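Local coordinates for ThiJ/PfpI domain protein (Brachyspira murdochii, PDB 4HCJ) that belongs to the DJ-1/PfpI family, has an alpha-beta-alpha sandwich fold and binds magnesium, and is probably a hydrolase whose substrate is not established, at residues A[114-127]-A[139-153]. Sequence-based numbering, arbitrary orientation. Where two conformers were deposited one is given.
Sequences MANAKILEEINVTC and NANIMSENVVVSGNI
N124 and N141 face each other across the short parallel strands 124-125 and 141-142, which N141 N to I123 O, V125 N to N141 O and M143 N to V125 O bond together. On one face their amides add a bond, N141 ND2 to N124 OD1 at 3.0 Å, nearly along the C=O axis, with the amide planes 63° apart. With CG beside the backbone N (chi1 -64°), the N124 amide also lies against selenomethionine M143 in the conformer given, one of two. The backbone carbonyl N124 O accepts from S150 OG at 2.7 Å and from a water shared with V148 O, so a small hydroxyl residue suits position 150. A leucine in place of N124 would probably leave N141 ND2 without this acceptor and its amide freer to turn. Further along, chi1 of -173° turns T126 OG1 to E145 O (2.8 Å) while CG2 packs near N146 O, a double task suited to threonine. At the other end, N139 ND2 meets E121 OE2 at 2.9 Å from above the carboxylate plane, and a water links N139 OD1 to E122 OE2; the E122 side chain lies about 4 Å from a bound magnesium ion. I153 CG2 touches both M114 CE and L120 CD2. Amide, carboxylate and water contacts at the more open positions, with hydroxyl-carbonyl bonds and aliphatic contacts further in, thus tie this beta-alpha-beta unit, through strand 147-150, to the main sheet.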
# COMPACT_ATOMS: atom_id res chain seq x y z
N MSE A 114 -2.06 -2.68 7.45
CA MSE A 114 -2.64 -1.48 8.05
C MSE A 114 -3.60 -1.80 9.20
O MSE A 114 -3.57 -1.16 10.26
CB MSE A 114 -3.31 -0.66 6.95
CG MSE A 114 -2.30 -0.12 5.93
SE MSE A 114 -3.08 0.38 4.21
CE MSE A 114 -4.30 1.80 4.77
N ALA A 115 -4.44 -2.82 9.00
CA ALA A 115 -5.36 -3.24 10.04
C ALA A 115 -4.59 -3.69 11.28
O ALA A 115 -4.91 -3.30 12.41
CB ALA A 115 -6.24 -4.36 9.53
N ASN A 116 -3.57 -4.51 11.07
CA ASN A 116 -2.78 -5.04 12.17
C ASN A 116 -1.95 -3.97 12.88
O ASN A 116 -1.63 -4.12 14.06
CB ASN A 116 -1.88 -6.17 11.70
CG ASN A 116 -2.65 -7.45 11.38
OD1 ASN A 116 -3.84 -7.55 11.64
ND2 ASN A 116 -1.95 -8.43 10.83
N ALA A 117 -1.62 -2.89 12.18
CA ALA A 117 -0.94 -1.74 12.76
C ALA A 117 -1.87 -0.87 13.61
O ALA A 117 -1.42 0.11 14.22
CB ALA A 117 -0.33 -0.88 11.67
N LYS A 118 -3.16 -1.20 13.64
CA LYS A 118 -4.17 -0.48 14.42
C LYS A 118 -4.40 0.93 13.90
O LYS A 118 -4.76 1.83 14.67
CB LYS A 118 -3.84 -0.45 15.91
CG LYS A 118 -3.71 -1.82 16.48
CD LYS A 118 -5.02 -2.53 16.31
CE LYS A 118 -4.82 -3.86 15.69
NZ LYS A 118 -4.98 -4.90 16.76
N ILE A 119 -4.21 1.14 12.61
CA ILE A 119 -4.53 2.44 12.03
C ILE A 119 -5.87 2.48 11.32
O ILE A 119 -6.27 3.51 10.80
CB ILE A 119 -3.41 2.97 11.09
CG1 ILE A 119 -3.27 2.12 9.80
CG2 ILE A 119 -2.07 3.11 11.84
CD1 ILE A 119 -2.65 2.92 8.66
N LEU A 120 -6.60 1.36 11.34
CA LEU A 120 -7.90 1.30 10.68
C LEU A 120 -9.05 1.19 11.67
O LEU A 120 -10.20 0.95 11.27
CB LEU A 120 -7.98 0.16 9.67
CG LEU A 120 -6.89 0.15 8.59
CD1 LEU A 120 -7.11 -1.01 7.62
CD2 LEU A 120 -6.84 1.47 7.84
N GLU A 121 -8.78 1.36 12.97
CA GLU A 121 -9.86 1.27 13.95
C GLU A 121 -10.90 2.36 13.71
O GLU A 121 -10.57 3.55 13.67
CB GLU A 121 -9.32 1.35 15.37
CG GLU A 121 -8.34 0.25 15.71
CD GLU A 121 -8.23 0.03 17.20
OE1 GLU A 121 -7.75 0.93 17.92
OE2 GLU A 121 -8.62 -1.05 17.67
N GLU A 122 -12.16 1.96 13.53
CA GLU A 122 -13.27 2.87 13.28
C GLU A 122 -13.15 3.61 11.94
O GLU A 122 -13.80 4.63 11.75
CB GLU A 122 -13.48 3.85 14.45
CG GLU A 122 -13.30 3.22 15.81
CD GLU A 122 -14.22 2.04 16.05
OE1 GLU A 122 -15.39 2.11 15.64
OE2 GLU A 122 -13.77 1.03 16.65
N ILE A 123 -12.35 3.08 11.01
CA ILE A 123 -12.16 3.67 9.70
C ILE A 123 -12.88 2.85 8.64
O ILE A 123 -12.86 1.61 8.67
CB ILE A 123 -10.65 3.76 9.34
CG1 ILE A 123 -9.84 4.50 10.41
CG2 ILE A 123 -10.43 4.37 7.95
CD1 ILE A 123 -10.29 5.94 10.64
N ASN A 124 -13.52 3.53 7.69
CA ASN A 124 -14.16 2.87 6.56
C ASN A 124 -13.12 2.45 5.54
O ASN A 124 -12.30 3.27 5.10
CB ASN A 124 -15.15 3.80 5.86
CG ASN A 124 -16.32 4.18 6.75
OD1 ASN A 124 -16.59 3.57 7.77
ND2 ASN A 124 -17.04 5.20 6.34
N VAL A 125 -13.17 1.17 5.16
CA VAL A 125 -12.18 0.58 4.26
C VAL A 125 -12.84 -0.45 3.37
O VAL A 125 -14.00 -0.83 3.58
CB VAL A 125 -11.03 -0.11 5.04
CG1 VAL A 125 -10.36 0.84 6.03
CG2 VAL A 125 -11.51 -1.38 5.73
N THR A 126 -12.07 -0.93 2.40
CA THR A 126 -12.39 -2.17 1.76
C THR A 126 -11.14 -3.05 1.77
O THR A 126 -10.07 -2.61 2.21
CB THR A 126 -12.99 -1.96 0.36
OG1 THR A 126 -13.45 -3.22 -0.13
CG2 THR A 126 -11.98 -1.33 -0.59
N CYS A 127 -11.27 -4.29 1.32
CA CYS A 127 -10.17 -5.25 1.43
C CYS A 127 -10.50 -6.46 0.61
O CYS A 127 -11.59 -6.57 0.05
CB CYS A 127 -9.95 -5.66 2.90
SG CYS A 127 -11.35 -6.53 3.65
N ASN A 139 -10.99 -3.60 13.85
CA ASN A 139 -12.05 -2.63 14.15
C ASN A 139 -12.40 -1.72 12.97
O ASN A 139 -13.07 -0.70 13.16
CB ASN A 139 -11.78 -1.83 15.43
CG ASN A 139 -12.01 -2.67 16.66
OD1 ASN A 139 -12.97 -3.44 16.72
ND2 ASN A 139 -11.13 -2.57 17.64
N ALA A 140 -12.01 -2.11 11.76
CA ALA A 140 -12.38 -1.35 10.58
C ALA A 140 -13.82 -1.66 10.17
O ALA A 140 -14.37 -2.71 10.51
CB ALA A 140 -11.42 -1.65 9.45
N ASN A 141 -14.41 -0.75 9.38
CA ASN A 141 -15.72 -0.98 8.79
C ASN A 141 -15.55 -1.33 7.33
O ASN A 141 -14.99 -0.54 6.57
CB ASN A 141 -16.61 0.27 8.89
CG ASN A 141 -16.59 0.88 10.27
OD1 ASN A 141 -16.87 0.20 11.26
ND2 ASN A 141 -16.24 2.16 10.35
N ILE A 142 -16.02 -2.50 6.92
CA ILE A 142 -15.85 -2.93 5.55
C ILE A 142 -16.99 -2.43 4.68
O ILE A 142 -18.17 -2.79 4.88
CB ILE A 142 -15.71 -4.47 5.45
CG1 ILE A 142 -14.48 -4.94 6.24
CG2 ILE A 142 -15.58 -4.87 3.99
CD1 ILE A 142 -14.27 -6.40 6.23
N MSE A 143 -16.67 -1.61 3.69
CA MSE A 143 -17.68 -1.05 2.80
C MSE A 143 -17.80 -1.88 1.53
O MSE A 143 -16.82 -2.45 1.05
CB MSE A 143 -17.31 0.39 2.44
CG MSE A 143 -16.78 1.21 3.61
SE MSE A 143 -17.96 1.35 5.13
CE MSE A 143 -19.30 2.52 4.31
N SER A 144 -19.01 -1.93 0.97
CA SER A 144 -19.29 -2.65 -0.27
C SER A 144 -18.80 -1.84 -1.46
O SER A 144 -19.60 -1.41 -2.30
CB SER A 144 -20.79 -2.91 -0.42
OG SER A 144 -21.29 -3.71 0.62
N GLU A 145 -17.49 -1.65 -1.56
CA GLU A 145 -16.93 -0.84 -2.63
C GLU A 145 -15.60 -1.43 -3.05
O GLU A 145 -14.92 -2.11 -2.27
CB GLU A 145 -16.68 0.60 -2.15
CG GLU A 145 -17.88 1.34 -1.59
CD GLU A 145 -18.99 1.62 -2.59
OE1 GLU A 145 -18.82 1.45 -3.82
OE2 GLU A 145 -20.06 2.05 -2.14
N ASN A 146 -15.19 -1.11 -4.28
CA ASN A 146 -13.89 -1.52 -4.79
C ASN A 146 -12.73 -0.69 -4.24
O ASN A 146 -11.63 -1.21 -4.09
CB ASN A 146 -13.89 -1.44 -6.32
CG ASN A 146 -14.79 -2.51 -6.93
OD1 ASN A 146 -14.61 -3.69 -6.67
ND2 ASN A 146 -15.80 -2.09 -7.67
N VAL A 147 -12.99 0.59 -3.98
CA VAL A 147 -11.99 1.53 -3.47
C VAL A 147 -12.69 2.43 -2.46
O VAL A 147 -13.85 2.83 -2.67
CB VAL A 147 -11.41 2.43 -4.60
CG1 VAL A 147 -10.36 3.39 -4.05
CG2 VAL A 147 -10.83 1.59 -5.72
N VAL A 148 -12.01 2.75 -1.36
CA VAL A 148 -12.55 3.64 -0.34
C VAL A 148 -11.50 4.65 0.06
O VAL A 148 -10.40 4.29 0.47
CB VAL A 148 -13.02 2.88 0.93
CG1 VAL A 148 -13.55 3.85 1.99
CG2 VAL A 148 -14.06 1.81 0.60
N VAL A 149 -11.86 5.93 -0.05
CA VAL A 149 -11.02 7.02 0.42
C VAL A 149 -11.59 7.54 1.73
O VAL A 149 -12.75 7.98 1.77
CB VAL A 149 -10.97 8.18 -0.61
CG1 VAL A 149 -10.20 9.37 -0.04
CG2 VAL A 149 -10.35 7.70 -1.92
N SER A 150 -10.79 7.48 2.79
CA SER A 150 -11.19 7.94 4.12
C SER A 150 -10.12 8.90 4.62
O SER A 150 -9.16 8.50 5.30
CB SER A 150 -11.36 6.75 5.07
OG SER A 150 -12.44 5.96 4.61
N GLY A 151 -10.24 10.17 4.24
CA GLY A 151 -9.21 11.14 4.56
C GLY A 151 -7.90 10.79 3.86
O GLY A 151 -7.86 10.68 2.64
N ASN A 152 -6.84 10.60 4.65
CA ASN A 152 -5.54 10.25 4.10
C ASN A 152 -5.34 8.74 3.93
O ASN A 152 -4.28 8.33 3.49
CB ASN A 152 -4.42 10.77 5.01
CG ASN A 152 -4.28 12.26 4.97
OD1 ASN A 152 -4.93 12.94 4.19
ND2 ASN A 152 -3.43 12.78 5.83
N ILE A 153 -6.35 7.94 4.28
CA ILE A 153 -6.29 6.50 4.14
C ILE A 153 -7.05 6.09 2.88
O ILE A 153 -8.20 6.50 2.69
CB ILE A 153 -6.86 5.81 5.41
CG1 ILE A 153 -5.96 6.11 6.61
CG2 ILE A 153 -7.05 4.31 5.19
CD1 ILE A 153 -6.53 5.69 7.94
O HOH W 1 -15.10 -1.30 16.39
O HOH W 2 -10.09 3.31 3.22